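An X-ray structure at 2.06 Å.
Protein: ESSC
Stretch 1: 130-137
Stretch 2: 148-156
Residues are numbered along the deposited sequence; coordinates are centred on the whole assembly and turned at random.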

# COMPACT_ATOMS: atom_id res chain seq x y z
N GLY A 130 -15.41 11.66 18.08
CA GLY A 130 -14.05 11.26 18.41
C GLY A 130 -13.51 10.04 17.67
O GLY A 130 -12.38 9.63 17.95
N GLN A 131 -14.26 9.49 16.72
CA GLN A 131 -13.84 8.31 15.98
C GLN A 131 -13.72 8.61 14.51
O GLN A 131 -14.65 9.16 13.92
CB GLN A 131 -14.91 7.21 16.15
CG GLN A 131 -15.22 6.83 17.60
CD GLN A 131 -13.95 6.57 18.43
OE1 GLN A 131 -13.59 7.39 19.28
NE2 GLN A 131 -13.27 5.45 18.17
N TRP A 132 -12.61 8.23 13.89
CA TRP A 132 -12.51 8.33 12.44
C TRP A 132 -13.18 7.18 11.73
O TRP A 132 -13.03 6.03 12.13
CB TRP A 132 -11.05 8.46 12.01
CG TRP A 132 -10.49 9.75 12.37
CD1 TRP A 132 -9.65 10.03 13.44
CD2 TRP A 132 -10.67 10.97 11.69
NE1 TRP A 132 -9.31 11.36 13.44
CE2 TRP A 132 -9.91 11.96 12.38
CE3 TRP A 132 -11.40 11.33 10.56
CZ2 TRP A 132 -9.89 13.29 12.00
CZ3 TRP A 132 -11.37 12.67 10.16
CH2 TRP A 132 -10.64 13.64 10.89
N VAL A 133 -13.95 7.50 10.70
CA VAL A 133 -14.50 6.51 9.77
C VAL A 133 -13.84 6.66 8.39
O VAL A 133 -13.63 7.75 7.90
CB VAL A 133 -16.01 6.75 9.62
CG1 VAL A 133 -16.63 5.82 8.59
CG2 VAL A 133 -16.67 6.51 10.96
N VAL A 134 -13.48 5.54 7.79
CA VAL A 134 -13.04 5.51 6.41
C VAL A 134 -14.22 5.19 5.48
O VAL A 134 -14.90 4.18 5.69
CB VAL A 134 -11.88 4.53 6.16
CG1 VAL A 134 -12.19 3.10 6.58
CG2 VAL A 134 -11.47 4.59 4.69
N ILE A 135 -14.42 6.00 4.45
CA ILE A 135 -15.48 5.78 3.45
C ILE A 135 -14.76 5.62 2.12
O ILE A 135 -14.24 6.58 1.60
CB ILE A 135 -16.47 6.97 3.37
CG1 ILE A 135 -17.17 7.21 4.75
CG2 ILE A 135 -17.52 6.78 2.25
CD1 ILE A 135 -16.54 8.27 5.60
N PRO A 136 -14.70 4.40 1.60
CA PRO A 136 -13.99 4.23 0.32
C PRO A 136 -14.87 4.59 -0.88
O PRO A 136 -16.09 4.79 -0.76
CB PRO A 136 -13.65 2.74 0.29
CG PRO A 136 -14.72 2.12 1.14
CD PRO A 136 -15.08 3.11 2.20
N ASP A 137 -14.22 4.67 -2.03
CA ASP A 137 -14.92 4.93 -3.27
C ASP A 137 -14.98 3.66 -4.12
O ASP A 137 -14.12 2.78 -4.02
CB ASP A 137 -14.31 6.14 -3.99
CG ASP A 137 -15.37 7.13 -4.48
OD1 ASP A 137 -16.45 6.67 -4.90
OD2 ASP A 137 -15.14 8.35 -4.42
N GLN A 148 -9.64 -5.85 1.36
CA GLN A 148 -10.34 -4.80 0.62
C GLN A 148 -11.60 -4.31 1.33
O GLN A 148 -12.33 -5.10 1.86
CB GLN A 148 -10.67 -5.26 -0.78
CG GLN A 148 -11.15 -4.12 -1.67
CD GLN A 148 -11.27 -4.53 -3.10
OE1 GLN A 148 -10.97 -5.67 -3.44
NE2 GLN A 148 -11.68 -3.61 -3.97
N LEU A 149 -11.84 -3.02 1.36
CA LEU A 149 -13.02 -2.47 2.01
C LEU A 149 -14.14 -2.44 1.02
O LEU A 149 -13.93 -1.97 -0.08
CB LEU A 149 -12.81 -1.02 2.42
CG LEU A 149 -12.04 -0.62 3.65
CD1 LEU A 149 -10.80 -1.47 3.75
CD2 LEU A 149 -11.61 0.84 3.50
N SER A 150 -15.33 -2.89 1.39
CA SER A 150 -16.49 -2.76 0.50
C SER A 150 -17.51 -1.74 1.00
O SER A 150 -18.44 -1.43 0.29
CB SER A 150 -17.17 -4.11 0.35
OG SER A 150 -17.62 -4.59 1.60
N ASP A 151 -17.36 -1.24 2.22
CA ASP A 151 -18.20 -0.15 2.73
C ASP A 151 -17.45 0.62 3.81
O ASP A 151 -16.30 0.28 4.14
CB ASP A 151 -19.55 -0.69 3.25
CG ASP A 151 -19.39 -1.80 4.27
OD1 ASP A 151 -18.70 -1.58 5.28
OD2 ASP A 151 -19.98 -2.89 4.08
N ALA A 152 -18.09 1.67 4.34
CA ALA A 152 -17.50 2.48 5.41
C ALA A 152 -17.26 1.65 6.65
O ALA A 152 -17.98 0.67 6.89
CB ALA A 152 -18.35 3.70 5.70
N VAL A 153 -16.19 1.98 7.38
CA VAL A 153 -15.68 1.25 8.55
C VAL A 153 -15.05 2.24 9.56
O VAL A 153 -14.24 3.13 9.20
CB VAL A 153 -14.57 0.23 8.16
CG1 VAL A 153 -14.11 -0.59 9.38
CG2 VAL A 153 -15.05 -0.68 7.05
N SER A 154 -15.43 2.08 10.83
CA SER A 154 -14.92 2.91 11.88
C SER A 154 -13.59 2.32 12.33
O SER A 154 -13.48 1.13 12.53
CB SER A 154 -15.93 3.02 13.03
OG SER A 154 -15.68 4.28 13.66
N LEU A 155 -12.59 3.19 12.40
CA LEU A 155 -11.20 2.83 12.58
C LEU A 155 -10.80 2.85 14.04
O LEU A 155 -11.30 3.67 14.78
CB LEU A 155 -10.31 3.89 11.88
CG LEU A 155 -10.46 4.17 10.36
CD1 LEU A 155 -9.44 5.21 9.90
CD2 LEU A 155 -10.22 2.87 9.62
N ARG A 156 -9.83 2.02 14.41
CA ARG A 156 -9.19 2.03 15.75
C ARG A 156 -7.73 2.39 15.54
O ARG A 156 -7.26 2.22 14.44
CB ARG A 156 -9.28 0.65 16.40
CG ARG A 156 -10.53 -0.15 16.07
CD ARG A 156 -10.68 -1.45 16.89
NE ARG A 156 -9.45 -2.29 17.00
CZ ARG A 156 -9.30 -3.59 16.63
NH1 ARG A 156 -10.28 -4.34 16.10
NH2 ARG A 156 -8.12 -4.17 16.82
O HOH W 1 -10.74 6.62 15.13

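Two antiparallel strands meeting edge to edge offer a simple test of how a protein accounts for its backbone polar groups: each amide or carbonyl turned toward the neighbour needs a partner there, or a substitute. The contact between residues 130-137 and 148-156 of ESSC is a compact worked example, short enough that the backbone ledger can be followed entry by entry.

The centre of the ledger is V134, which pairs with V153 in the hydrogen-bonded register of an antiparallel bridge. Both of its backbone polar atoms are spent on the same partner. V134 N donates to V153 O at 2.9 Å, and V153 N returns the bond to V134 O at 3.1 Å, with angles at the hydrogen of 160° and 154°. Two residues further along each strand, L155 N donates to W132 O at 2.9 Å, and here the angle of 174° is nearly linear. Between these bonds lies the non-hydrogen-bonded pair of V133 and S154, whose CA atoms approach to 4.2 Å, whereas those of V134 and V153 stand 5.5 Å apart.

By the alternation of such a ladder, W132 N should take its acceptor from L155 O. Instead, a water fills the gap. It accepts from W132 N at 2.8 Å and donates to L155 O at 3.0 Å, so that both groups are satisfied although they do not bond to each other directly. The principle is general: where strands begin to part, a single water can act as donor and acceptor at once and extend the pairing by one step.

Two of the three carbonyls that accept these amide bonds also receive weaker company. V153 O lies 3.4 Å from V133 CA, and V134 O lies 3.1 Å from A152 CA; both are CA-H...O contacts, supplementing the N-H bonds at the same oxygens. Not every short polar distance is a bond, however. Within the second stretch, D151 OD1 and A152 O come within 2.9 Å, but both are acceptors. Among the side chains, the indole nitrogen of W132, NE1, finds its partner elsewhere in the structure.

Apolar packing follows the alternation of the strands. On the face bearing V134 and V153, V134 in its p rotamer places CG1 among three neighbours: L155 CD2 at 3.6 Å, L149 CD2 at 3.9 Å and V153 CB at 4.0 Å. The CA-to-CB bonds of L149, L155 and P136 point toward the opposing stretch, and P136 CG meets L149 CB at 3.9 Å. P136 has no amide hydrogen to donate, and its contacts here are made by ring atoms.

The face bearing V133 and S154 is more lightly furnished. V133 CG2 lies 3.6 Å from S154 OG, while A152 CB receives V133 CG1 at 4.0 Å and I135 CG1 at 3.8 Å. In all, 529 Å² is buried, summed over both stretches, around three direct backbone bonds and one water bridge.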